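Local atomic coordinates of BtGH115A (Bacteroides thetaiotaomicron, PDB entry 5BY3), a protein that acts as a family GH115 4-O-methyl-alpha-glucuronidase, a glycoside hydrolase with specificity for decorated arabinogalactans. Residues L224-G227 and N228-A232; K345-L348 and D349-H352; L355-P358 and E359-L363; S407-S410 and P411-Y415; K438-E441 and Y442-L446. One frame throughout, in Å; residues are numbered along the deposited sequence.

Contact 1 of 5, residues L224-G227 and N228-A232; sequences LTKG and NREAA
The carboxamide of Asn228 lies against the side chain of Thr225 where the loop runs into helix 228-235. Asn228 OD1 is 3.3 Å from Thr225 CB, and its CG also packs against the CG2 methyl. CG of Asn228 stands anti to its own carbonyl carbon (chi1 -81°), which carries the amide back along the loop. Thr225 turns its hydroxyl to Pro221 O, while its carbonyl O receives a long, weak bond from Asn228 N (3.5 Å). Gly227 is the N-cap. Its O accepts from Ala231 N at 2.8 Å, almost straight off the carbonyl, and this bond closes the first helical turn. Glu230, bent at its second torsion, brings OE1 to 3.6 Å from Gly227 C. The positive phi of Gly227 (111°) suits a residue without CB, since a CB would press on the preceding carbonyl O and on Asn228 N. Replacing Asn228 by an alanine would probably open a gap beside CB and CG2 of Thr225, where the carboxamide now packs. Helix 193-205 flanks this turn, with Pro193 and Asn196 touching Asn228 and Glu197 touching Ala231; helix 265-283 meets Leu224 and Arg229.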
loop_
_atom_site.group_PDB
_atom_site.type_symbol
_atom_site.label_atom_id
_atom_site.label_comp_id
_atom_site.label_asym_id
_atom_site.label_seq_id
_atom_site.Cartn_x
_atom_site.Cartn_y
_atom_site.Cartn_z
ATOM N N LEU A 224 -13.674 -12.879 18.156
ATOM C CA LEU A 224 -14.505 -14.066 18.366
ATOM C C LEU A 224 -13.757 -15.343 17.989
ATOM O O LEU A 224 -14.385 -16.384 17.784
ATOM C CB LEU A 224 -15.798 -13.958 17.532
ATOM C CG LEU A 224 -16.788 -12.908 18.035
ATOM C CD1 LEU A 224 -18.135 -13.048 17.348
ATOM C CD2 LEU A 224 -16.916 -13.033 19.550
ATOM N N THR A 225 -12.426 -15.250 17.872
ATOM C CA THR A 225 -11.588 -16.389 17.495
ATOM C C THR A 225 -10.708 -16.658 18.684
ATOM O O THR A 225 -10.026 -15.763 19.169
ATOM C CB THR A 225 -10.722 -16.117 16.236
ATOM O OG1 THR A 225 -11.550 -15.652 15.157
ATOM C CG2 THR A 225 -9.944 -17.377 15.795
ATOM N N LYS A 226 -10.725 -17.894 19.152
ATOM C CA LYS A 226 -9.941 -18.269 20.306
ATOM C C LYS A 226 -8.424 -18.260 19.973
ATOM O O LYS A 226 -7.971 -18.918 19.031
ATOM C CB LYS A 226 -10.456 -19.622 20.843
ATOM C CG LYS A 226 -9.620 -20.298 21.918
ATOM C CD LYS A 226 -9.949 -19.778 23.306
ATOM C CE LYS A 226 -9.536 -20.799 24.359
ATOM N NZ LYS A 226 -8.968 -20.087 25.532
ATOM N N GLY A 227 -7.676 -17.490 20.753
ATOM C CA GLY A 227 -6.226 -17.384 20.626
ATOM C C GLY A 227 -5.758 -16.034 20.112
ATOM O O GLY A 227 -4.721 -15.502 20.552
ATOM N N ASN A 228 -6.560 -15.468 19.215
ATOM C CA ASN A 228 -6.173 -14.325 18.394
ATOM C C ASN A 228 -5.787 -13.112 19.211
ATOM O O ASN A 228 -4.698 -12.540 19.008
ATOM C CB ASN A 228 -7.279 -13.995 17.390
ATOM C CG ASN A 228 -7.256 -14.887 16.155
ATOM O OD1 ASN A 228 -7.971 -14.613 15.183
ATOM N ND2 ASN A 228 -6.430 -15.943 16.168
ATOM N N ARG A 229 -6.659 -12.757 20.153
ATOM C CA ARG A 229 -6.462 -11.630 21.049
ATOM C C ARG A 229 -5.152 -11.784 21.863
ATOM O O ARG A 229 -4.306 -10.852 21.907
ATOM C CB ARG A 229 -7.698 -11.508 21.936
ATOM C CG ARG A 229 -7.736 -10.315 22.871
ATOM C CD ARG A 229 -8.921 -10.395 23.827
ATOM N NE ARG A 229 -8.952 -11.649 24.579
ATOM C CZ ARG A 229 -8.226 -11.905 25.669
ATOM N NH1 ARG A 229 -7.399 -10.985 26.161
ATOM N NH2 ARG A 229 -8.326 -13.093 26.271
ATOM N N GLU A 230 -4.958 -12.973 22.435
ATOM C CA GLU A 230 -3.731 -13.320 23.194
ATOM C C GLU A 230 -2.449 -13.356 22.327
ATOM O O GLU A 230 -1.366 -12.937 22.790
ATOM C CB GLU A 230 -3.927 -14.632 23.968
ATOM C CG GLU A 230 -5.090 -14.603 24.983
ATOM C CD GLU A 230 -6.383 -15.302 24.504
ATOM O OE1 GLU A 230 -6.886 -15.069 23.359
ATOM O OE2 GLU A 230 -6.920 -16.104 25.310
ATOM N N ALA A 231 -2.582 -13.811 21.069
ATOM C CA ALA A 231 -1.474 -13.777 20.086
ATOM C C ALA A 231 -1.013 -12.341 19.811
ATOM O O ALA A 231 0.183 -12.045 19.744
ATOM C CB ALA A 231 -1.884 -14.473 18.790
ATOM N N ALA A 232 -1.978 -11.450 19.663
ATOM C CA ALA A 232 -1.702 -10.037 19.463
ATOM C C ALA A 232 -0.987 -9.414 20.671
ATOM O O ALA A 232 -0.134 -8.524 20.506
ATOM C CB ALA A 232 -3.002 -9.306 19.167
#

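Contact 2 of 5, residues K345-L348 and D349-H352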
loop_
_atom_site.group_PDB
_atom_site.type_symbol
_atom_site.label_atom_id
_atom_site.label_comp_id
_atom_site.label_asym_id
_atom_site.label_seq_id
_atom_site.Cartn_x
_atom_site.Cartn_y
_atom_site.Cartn_z
ATOM N N LYS A 345 -15.099 7.468 2.241
ATOM C CA LYS A 345 -16.289 7.575 1.358
ATOM C C LYS A 345 -17.211 8.733 1.828
ATOM O O LYS A 345 -16.708 9.857 1.940
ATOM C CB LYS A 345 -16.989 6.206 1.164
ATOM C CG LYS A 345 -16.195 5.185 0.332
ATOM C CD LYS A 345 -17.078 4.007 -0.096
ATOM C CE LYS A 345 -16.516 3.228 -1.280
ATOM N NZ LYS A 345 -15.925 1.893 -0.943
ATOM N N GLU A 346 -18.484 8.472 2.180
ATOM C CA GLU A 346 -19.493 9.543 2.434
ATOM C C GLU A 346 -19.291 10.271 3.776
ATOM O O GLU A 346 -19.903 11.326 4.012
ATOM C CB GLU A 346 -20.931 8.996 2.353
ATOM C CG GLU A 346 -21.464 8.334 3.648
ATOM C CD GLU A 346 -20.727 7.036 4.040
ATOM O OE1 GLU A 346 -20.264 6.289 3.142
ATOM O OE2 GLU A 346 -20.625 6.726 5.253
ATOM N N VAL A 347 -18.470 9.681 4.654
ATOM C CA VAL A 347 -18.192 10.270 5.960
ATOM C C VAL A 347 -17.283 11.514 5.877
ATOM O O VAL A 347 -17.374 12.403 6.736
ATOM C CB VAL A 347 -17.900 9.212 7.103
ATOM C CG1 VAL A 347 -17.129 7.997 6.623
ATOM C CG2 VAL A 347 -17.246 9.812 8.347
ATOM N N LEU A 348 -16.471 11.609 4.816
ATOM C CA LEU A 348 -15.697 12.823 4.522
ATOM C C LEU A 348 -16.647 14.032 4.413
ATOM O O LEU A 348 -16.346 15.094 5.006
ATOM C CB LEU A 348 -14.803 12.645 3.268
ATOM C CG LEU A 348 -13.889 13.777 2.722
ATOM C CD1 LEU A 348 -12.580 13.924 3.480
ATOM C CD2 LEU A 348 -13.640 13.641 1.216
ATOM N N ASP A 349 -17.780 13.855 3.697
ATOM C CA ASP A 349 -18.875 14.872 3.607
ATOM C C ASP A 349 -19.431 15.256 4.983
ATOM O O ASP A 349 -19.573 16.441 5.289
ATOM C CB ASP A 349 -20.069 14.431 2.717
ATOM C CG ASP A 349 -19.685 14.149 1.264
ATOM O OD1 ASP A 349 -18.795 14.823 0.700
ATOM O OD2 ASP A 349 -20.317 13.239 0.676
ATOM N N ILE A 350 -19.749 14.262 5.797
ATOM C CA ILE A 350 -20.300 14.543 7.109
ATOM C C ILE A 350 -19.296 15.239 8.078
ATOM O O ILE A 350 -19.693 16.125 8.863
ATOM C CB ILE A 350 -21.165 13.370 7.660
ATOM C CG1 ILE A 350 -21.659 13.655 9.063
ATOM C CG2 ILE A 350 -20.477 12.014 7.611
ATOM C CD1 ILE A 350 -22.636 14.794 9.106
ATOM N N TYR A 351 -18.001 14.922 7.957
ATOM C CA TYR A 351 -16.947 15.735 8.614
ATOM C C TYR A 351 -17.006 17.217 8.173
ATOM O O TYR A 351 -17.283 18.084 9.012
ATOM C CB TYR A 351 -15.554 15.141 8.407
ATOM C CG TYR A 351 -14.431 16.054 8.853
ATOM C CD1 TYR A 351 -14.040 16.115 10.205
ATOM C CD2 TYR A 351 -13.759 16.873 7.921
ATOM C CE1 TYR A 351 -13.015 16.952 10.605
ATOM C CE2 TYR A 351 -12.729 17.719 8.317
ATOM C CZ TYR A 351 -12.357 17.753 9.663
ATOM O OH TYR A 351 -11.325 18.601 10.069
ATOM N N HIS A 352 -16.814 17.463 6.863
ATOM C CA HIS A 352 -16.909 18.797 6.194
ATOM C C HIS A 352 -18.188 19.620 6.399
ATOM O O HIS A 352 -18.232 20.785 6.040
ATOM C CB HIS A 352 -16.638 18.693 4.683
ATOM C CG HIS A 352 -15.191 18.511 4.341
ATOM N ND1 HIS A 352 -14.768 17.756 3.263
ATOM C CD2 HIS A 352 -14.064 18.961 4.953
ATOM C CE1 HIS A 352 -13.446 17.755 3.223
ATOM N NE2 HIS A 352 -12.996 18.474 4.240
#
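His352 lies alongside Leu348 one helical turn on, the two side chains pointing the same way. His352 CB starts 3.6 Å from Leu348 O, and CG stays close to the same oxygen, which sits oblique to the imidazole. ND1 then runs past this carbonyl to the neighbourhood of Leu348 CG, and CE1 ends 3.9 Å from the CD1 methyl. With CG anti to the carbonyl carbon (chi1 -75°), the ring leans back over the preceding turn and reaches leucine. His352 N bonds Leu348 O at 3.0 Å, the N-H nearly straight (173°). Tyr351 N reaches Val347 O at 2.9 Å, and the weaker bond from Ile350 N to Glu346 O comes before it. On another side of the helix, Ile350 CG2 packs 3.8 Å from Val347 CB and also touches Val347 O. Helix 347-352 links strands 339-341 and 362-366 in a beta-alpha-beta unit. Beyond the helix, Glu346 forms a salt bridge with Arg295, Tyr351 OH bonds Glu381, and the His352 ring meets that of His375. The chemistry is thus divided: backbone bonds and van der Waals contacts hold the turn, while the polar ends of Glu346 and Tyr351 serve neighbouring elements.

Contact 3 of 5, residues L355-P358 and E359-L363; sequences LQVP and EDVTL
Pro358 and Val361 are the ends of a type I beta turn that delivers the chain into strand 362-366, part of the eight-stranded parallel sheet of the TIM-barrel domain. The turn has one hydrogen bond across it, from Val361 N to Pro358 O, 2.8 Å long with the donor tilted 30° from the carbonyl plane. Apolar contacts join the chain on the two flanks of the turn. Val357 CG1 lies 3.9 Å from Val361 CB, the two valine side chains crossing at about a right angle. Val357 CG1 also touches Leu363 CD2 at 4.0 Å; anti to its own backbone N (chi1 -173°), this methyl reaches both partners. Pro358 CB adds a looser touch to Val361 CG2. Phe341 of strand 339-341 also touches both valines. Polar groups lie around the turn. Asp360 forms a salt bridge with Arg323 of helix 308-329, and Arg384 bonds both Val357 O and Val361 O, a guanidinium link between the two sides of the turn. Asp360 CG occupies the crowded position between its backbone N and carbonyl carbon, and from there OD1 bends back to lie 3.6 Å from Pro358 CB.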
loop_
_atom_site.group_PDB
_atom_site.type_symbol
_atom_site.label_atom_id
_atom_site.label_comp_id
_atom_site.label_asym_id
_atom_site.label_seq_id
_atom_site.Cartn_x
_atom_site.Cartn_y
_atom_site.Cartn_z
ATOM N N LEU A 355 -18.474 19.014 11.562
ATOM C CA LEU A 355 -18.626 18.124 12.726
ATOM C C LEU A 355 -17.489 18.326 13.726
ATOM O O LEU A 355 -16.328 18.482 13.320
ATOM C CB LEU A 355 -18.686 16.684 12.268
ATOM C CG LEU A 355 -18.555 15.525 13.251
ATOM C CD1 LEU A 355 -19.789 15.238 14.090
ATOM C CD2 LEU A 355 -18.215 14.298 12.414
ATOM N N GLN A 356 -17.817 18.325 15.017
ATOM C CA GLN A 356 -16.788 18.520 16.035
ATOM C C GLN A 356 -16.223 17.179 16.509
ATOM O O GLN A 356 -16.957 16.330 17.022
ATOM C CB GLN A 356 -17.294 19.395 17.206
ATOM C CG GLN A 356 -17.719 20.820 16.826
ATOM C CD GLN A 356 -16.741 21.535 15.893
ATOM O OE1 GLN A 356 -15.649 21.924 16.288
ATOM N NE2 GLN A 356 -17.147 21.719 14.644
ATOM N N VAL A 357 -14.926 16.979 16.300
ATOM C CA VAL A 357 -14.263 15.750 16.758
ATOM C C VAL A 357 -13.257 16.176 17.833
ATOM O O VAL A 357 -12.471 17.095 17.590
ATOM C CB VAL A 357 -13.581 14.970 15.572
ATOM C CG1 VAL A 357 -13.034 13.628 16.003
ATOM C CG2 VAL A 357 -14.557 14.710 14.430
ATOM N N PRO A 358 -13.280 15.538 19.021
ATOM C CA PRO A 358 -12.395 15.971 20.124
ATOM C C PRO A 358 -10.935 15.904 19.743
ATOM O O PRO A 358 -10.496 14.910 19.125
ATOM C CB PRO A 358 -12.724 14.997 21.261
ATOM C CG PRO A 358 -14.113 14.518 20.943
ATOM C CD PRO A 358 -14.171 14.441 19.442
ATOM N N GLU A 359 -10.215 16.980 20.083
ATOM C CA GLU A 359 -8.850 17.300 19.580
ATOM C C GLU A 359 -7.795 16.181 19.721
ATOM O O GLU A 359 -6.830 16.127 18.945
ATOM C CB GLU A 359 -8.316 18.605 20.218
ATOM C CG GLU A 359 -9.201 19.850 20.063
ATOM C CD GLU A 359 -8.912 20.653 18.794
ATOM O OE1 GLU A 359 -7.770 21.140 18.595
ATOM O OE2 GLU A 359 -9.851 20.818 17.985
ATOM N N ASP A 360 -7.984 15.304 20.706
ATOM C CA ASP A 360 -7.078 14.190 20.934
ATOM C C ASP A 360 -7.263 13.052 19.899
ATOM O O ASP A 360 -6.347 12.265 19.681
ATOM C CB ASP A 360 -7.227 13.658 22.362
ATOM C CG ASP A 360 -8.651 13.190 22.684
ATOM O OD1 ASP A 360 -9.552 14.054 22.788
ATOM O OD2 ASP A 360 -8.861 11.961 22.851
ATOM N N VAL A 361 -8.439 12.994 19.269
ATOM C CA VAL A 361 -8.759 11.945 18.295
ATOM C C VAL A 361 -7.992 12.142 16.980
ATOM O O VAL A 361 -8.043 13.221 16.349
ATOM C CB VAL A 361 -10.283 11.774 18.077
ATOM C CG1 VAL A 361 -10.583 10.639 17.097
ATOM C CG2 VAL A 361 -10.985 11.523 19.404
ATOM N N THR A 362 -7.227 11.109 16.616
ATOM C CA THR A 362 -6.503 11.120 15.328
ATOM C C THR A 362 -7.501 11.201 14.188
ATOM O O THR A 362 -8.472 10.430 14.165
ATOM C CB THR A 362 -5.638 9.848 15.161
ATOM O OG1 THR A 362 -4.946 9.574 16.392
ATOM C CG2 THR A 362 -4.641 10.005 13.995
ATOM N N LEU A 363 -7.292 12.143 13.268
ATOM C CA LEU A 363 -8.154 12.218 12.072
ATOM C C LEU A 363 -7.522 11.412 10.913
ATOM O O LEU A 363 -6.405 11.715 10.465
ATOM C CB LEU A 363 -8.380 13.663 11.642
ATOM C CG LEU A 363 -9.087 14.675 12.568
ATOM C CD1 LEU A 363 -9.121 16.024 11.888
ATOM C CD2 LEU A 363 -10.508 14.273 12.956
#

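Contact 4 of 5, residues S407-S410 and P411-Y415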
loop_
_atom_site.group_PDB
_atom_site.type_symbol
_atom_site.label_atom_id
_atom_site.label_comp_id
_atom_site.label_asym_id
_atom_site.label_seq_id
_atom_site.Cartn_x
_atom_site.Cartn_y
_atom_site.Cartn_z
ATOM N N SER A 407 -0.605 -7.032 -7.777
ATOM C CA SER A 407 -0.304 -5.833 -7.108
ATOM C C SER A 407 0.630 -5.053 -8.000
ATOM O O SER A 407 1.861 -5.280 -7.999
ATOM C CB SER A 407 0.407 -6.172 -5.783
ATOM O OG SER A 407 1.121 -5.029 -5.297
ATOM N N THR A 408 0.054 -4.106 -8.736
ATOM C CA THR A 408 0.778 -3.466 -9.744
ATOM C C THR A 408 0.877 -1.942 -9.625
ATOM O O THR A 408 1.328 -1.249 -10.570
ATOM C CB THR A 408 0.246 -3.891 -11.131
ATOM O OG1 THR A 408 -1.118 -3.474 -11.313
ATOM C CG2 THR A 408 0.407 -5.393 -11.321
HETATM N N MSE A 409 0.445 -1.404 -8.491
HETATM C CA MSE A 409 0.474 0.043 -8.297
HETATM C C MSE A 409 1.928 0.412 -8.332
HETATM O O MSE A 409 2.784 -0.343 -7.864
HETATM C CB MSE A 409 -0.147 0.452 -6.991
HETATM C CG MSE A 409 -0.457 1.947 -6.999
HETATM SE SE MSE A 409 -1.233 2.351 -5.233
HETATM C CE MSE A 409 -3.016 1.861 -5.988
ATOM N N SER A 410 2.200 1.522 -8.989
ATOM C CA SER A 410 3.532 1.986 -9.203
ATOM C C SER A 410 4.166 2.461 -7.911
ATOM O O SER A 410 3.574 3.247 -7.189
ATOM C CB SER A 410 3.544 3.128 -10.212
ATOM O OG SER A 410 4.811 3.769 -10.179
ATOM N N PRO A 411 5.386 1.995 -7.638
ATOM C CA PRO A 411 6.209 2.497 -6.531
ATOM C C PRO A 411 6.356 3.987 -6.568
ATOM O O PRO A 411 6.394 4.600 -5.508
ATOM C CB PRO A 411 7.577 1.852 -6.803
ATOM C CG PRO A 411 7.184 0.538 -7.406
ATOM C CD PRO A 411 6.050 0.888 -8.341
ATOM N N SER A 412 6.444 4.533 -7.787
ATOM C CA SER A 412 6.587 5.942 -8.043
ATOM C C SER A 412 5.385 6.755 -7.570
ATOM O O SER A 412 5.549 7.916 -7.224
ATOM C CB SER A 412 6.748 6.180 -9.526
ATOM O OG SER A 412 8.002 5.704 -9.926
ATOM N N LEU A 413 4.198 6.139 -7.574
ATOM C CA LEU A 413 2.959 6.819 -7.246
ATOM C C LEU A 413 2.751 6.697 -5.734
ATOM O O LEU A 413 2.360 7.680 -5.065
ATOM C CB LEU A 413 1.780 6.290 -8.076
ATOM C CG LEU A 413 0.344 6.553 -7.558
ATOM C CD1 LEU A 413 -0.049 8.032 -7.702
ATOM C CD2 LEU A 413 -0.663 5.624 -8.229
ATOM N N ILE A 414 3.032 5.509 -5.203
ATOM C CA ILE A 414 2.991 5.321 -3.794
ATOM C C ILE A 414 3.946 6.366 -3.212
ATOM O O ILE A 414 3.512 7.187 -2.386
ATOM C CB ILE A 414 3.334 3.875 -3.383
ATOM C CG1 ILE A 414 2.280 2.911 -3.927
ATOM C CG2 ILE A 414 3.487 3.708 -1.851
ATOM C CD1 ILE A 414 2.793 1.480 -3.854
ATOM N N TYR A 415 5.209 6.359 -3.666
ATOM C CA TYR A 415 6.195 7.318 -3.190
ATOM C C TYR A 415 5.676 8.744 -3.185
ATOM O O TYR A 415 5.657 9.370 -2.112
ATOM C CB TYR A 415 7.484 7.305 -3.984
ATOM C CG TYR A 415 8.459 8.327 -3.441
ATOM C CD1 TYR A 415 9.016 8.161 -2.183
ATOM C CD2 TYR A 415 8.791 9.493 -4.161
ATOM C CE1 TYR A 415 9.870 9.115 -1.633
ATOM C CE2 TYR A 415 9.684 10.453 -3.635
ATOM C CZ TYR A 415 10.214 10.245 -2.365
ATOM O OH TYR A 415 11.091 11.134 -1.797
#
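The flat peptide group joining Ser410 to Pro411 has the start of a helix built round it. Over one face lie Ser410 OG, Ser412 N and Leu413 N; near its plane, beyond the oxygen, comes Ile414 N; past the other face Ile414 CG1 touches Ser410 O at 3.5 Å. The carbonyl oxygen thus has two donors. Ile414 N approaches almost straight, 3.1 Å from Ser410 O with a C=O...N angle of 161°, whereas Leu413 N, 3.0 Å from that oxygen, stands 63° out of the carbonyl plane. Ser410 is the N-cap of helix 411-423, which follows strand 388-393 in the TIM-barrel domain. Its OG, anti to the backbone N, is carried forward to accept a weak capping bond from Ser412 N (3.0 Å). Pro411, the first helical residue, has no N-H needing a cap. Met409, a selenomethionine, covers the turn from the loop. Its CG packs 3.9 Å from Leu413 CD2, and the chain runs extended from the backbone (chi2 -179°) to SE, which reaches Ile414 CG1 at 3.8 Å. Leu413 also touches Tyr372. Pro411 packs on Tyr442 and Leu446 of helix 441-452, and Met409 O is bonded by Gln443 NE2. A bound nickel ion lies about 13 Å from the Met409 side chain.

Contact 5 of 5, residues K438-E441 and Y442-L446; sequences KPAE and YQIEL
This is a buried helix N-terminus, at the start of helix 441-452 just after barrel strand 429-433, in which Ala440 and Glu441 meet Ile444 and Glu445 one turn on. Ala440 is the N-cap, and its O accepts from Ile444 N at 3.0 Å, head-on to the carbonyl (173°). The side chain of the same isoleucine folds back over that oxygen: CG1 is anti to its carbonyl carbon (chi1 -67°) and lies 3.2 Å from Ala440 O. CD1 goes further and rests 3.8 Å from Ala440 CB. An alanine in place of Ile444 is likely to open a gap beside Ala440 CB and leave the Ala440 carbonyl less covered, since CG1 and CD1 are lost. Next to it, Glu445 N bonds Glu441 O at 3.2 Å. The bent side chain of Glu441 turns back to the loop, where Lys438 NZ meets OE2 of Glu441 in a 2.7 Å salt bridge. That buried ammonium has a second anion in Glu557 and a cation-pi partner in Trp611, which probably stabilise its positive charge. Gln443 OE1 lies 3.5 Å from Ala440 CA and is bonded to Ser407 OG. A nickel ion, whose site includes Leu404 and Asp436, lies about 8 Å from the Ala440 side chain. The arrangement is a beta-alpha connection of a TIM barrel, whose loop contributes Asp436 to a metal site.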
loop_
_atom_site.group_PDB
_atom_site.type_symbol
_atom_site.label_atom_id
_atom_site.label_comp_id
_atom_site.label_asym_id
_atom_site.label_seq_id
_atom_site.Cartn_x
_atom_site.Cartn_y
_atom_site.Cartn_z
ATOM N N LYS A 438 0.262 -11.290 -0.068
ATOM C CA LYS A 438 0.845 -11.711 -1.362
ATOM C C LYS A 438 -0.191 -11.349 -2.453
ATOM O O LYS A 438 -1.364 -11.587 -2.238
ATOM C CB LYS A 438 1.219 -13.213 -1.328
ATOM C CG LYS A 438 2.086 -13.568 -0.097
ATOM C CD LYS A 438 2.403 -15.059 0.075
ATOM C CE LYS A 438 3.264 -15.599 -1.052
ATOM N NZ LYS A 438 4.540 -14.838 -1.229
ATOM N N PRO A 439 0.195 -10.743 -3.580
ATOM C CA PRO A 439 1.573 -10.599 -4.016
ATOM C C PRO A 439 2.009 -9.109 -4.107
ATOM O O PRO A 439 2.386 -8.643 -5.176
ATOM C CB PRO A 439 1.493 -11.208 -5.416
ATOM C CG PRO A 439 0.169 -10.666 -5.960
ATOM C CD PRO A 439 -0.745 -10.640 -4.724
ATOM N N ALA A 440 1.916 -8.388 -3.001
ATOM C CA ALA A 440 2.202 -6.953 -2.886
ATOM C C ALA A 440 3.406 -6.737 -1.999
ATOM O O ALA A 440 3.587 -5.618 -1.449
ATOM C CB ALA A 440 1.006 -6.245 -2.242
ATOM N N GLU A 441 4.171 -7.819 -1.805
ATOM C CA GLU A 441 5.336 -7.836 -0.953
ATOM C C GLU A 441 6.209 -6.584 -1.111
ATOM O O GLU A 441 6.642 -5.948 -0.130
ATOM C CB GLU A 441 6.185 -9.056 -1.265
ATOM C CG GLU A 441 5.523 -10.407 -0.991
ATOM C CD GLU A 441 4.913 -11.065 -2.230
ATOM O OE1 GLU A 441 4.722 -10.399 -3.274
ATOM O OE2 GLU A 441 4.641 -12.288 -2.154
ATOM N N TYR A 442 6.460 -6.210 -2.353
ATOM C CA TYR A 442 7.328 -5.102 -2.577
ATOM C C TYR A 442 6.691 -3.775 -2.099
ATOM O O TYR A 442 7.312 -3.072 -1.270
ATOM C CB TYR A 442 7.844 -5.017 -4.036
ATOM C CG TYR A 442 8.710 -3.774 -4.160
ATOM C CD1 TYR A 442 9.946 -3.709 -3.509
ATOM C CD2 TYR A 442 8.245 -2.622 -4.810
ATOM C CE1 TYR A 442 10.705 -2.563 -3.554
ATOM C CE2 TYR A 442 9.022 -1.458 -4.853
ATOM C CZ TYR A 442 10.249 -1.454 -4.220
ATOM O OH TYR A 442 11.040 -0.351 -4.229
ATOM N N GLN A 443 5.487 -3.443 -2.593
ATOM C CA GLN A 443 4.808 -2.171 -2.213
ATOM C C GLN A 443 4.642 -1.998 -0.688
ATOM O O GLN A 443 4.830 -0.896 -0.154
ATOM C CB GLN A 443 3.449 -2.001 -2.899
ATOM C CG GLN A 443 3.494 -1.858 -4.431
ATOM C CD GLN A 443 3.387 -3.187 -5.208
ATOM O OE1 GLN A 443 3.583 -4.276 -4.647
ATOM N NE2 GLN A 443 3.087 -3.099 -6.506
ATOM N N ILE A 444 4.345 -3.110 -0.014
ATOM C CA ILE A 444 4.165 -3.173 1.412
ATOM C C ILE A 444 5.475 -2.763 2.076
ATOM O O ILE A 444 5.475 -1.940 2.992
ATOM C CB ILE A 444 3.719 -4.586 1.864
ATOM C CG1 ILE A 444 2.298 -4.895 1.350
ATOM C CG2 ILE A 444 3.791 -4.749 3.394
ATOM C CD1 ILE A 444 1.889 -6.365 1.427
ATOM N N GLU A 445 6.588 -3.308 1.617
ATOM C CA GLU A 445 7.843 -2.993 2.265
ATOM C C GLU A 445 8.253 -1.542 1.975
ATOM O O GLU A 445 8.794 -0.845 2.849
ATOM C CB GLU A 445 8.938 -3.966 1.849
ATOM C CG GLU A 445 10.227 -3.799 2.646
ATOM C CD GLU A 445 11.259 -4.859 2.346
ATOM O OE1 GLU A 445 10.889 -5.978 1.937
ATOM O OE2 GLU A 445 12.461 -4.572 2.539
ATOM N N LEU A 446 7.984 -1.076 0.763
ATOM C CA LEU A 446 8.200 0.324 0.451
ATOM C C LEU A 446 7.408 1.224 1.428
ATOM O O LEU A 446 7.982 2.067 2.099
ATOM C CB LEU A 446 7.828 0.623 -1.005
ATOM C CG LEU A 446 8.024 2.072 -1.512
ATOM C CD1 LEU A 446 9.479 2.581 -1.355
ATOM C CD2 LEU A 446 7.539 2.158 -2.960
#

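Along the chain the five contacts follow in series, 1 to 5, all in the GH115 TIM-barrel region. Contact 1 starts the helix after strand 210-212, its centre 26 Å or more from every other. Contacts 2 and 3, with centres 14 Å apart, share the unit running from helix 347-352 to strand 362-366 and touch where Ile350 O meets Leu355 CB and Tyr351 OH meets Leu363 CD1. Contacts 4 and 5, with centres 10 Å apart, open two helices joined through Ser407 and Gln443, near a bound nickel ion. The set thus runs from peripheral connections of the barrel, 23 to 25 Å from the chain's centre, to two buried helix starts within 8 Å of it.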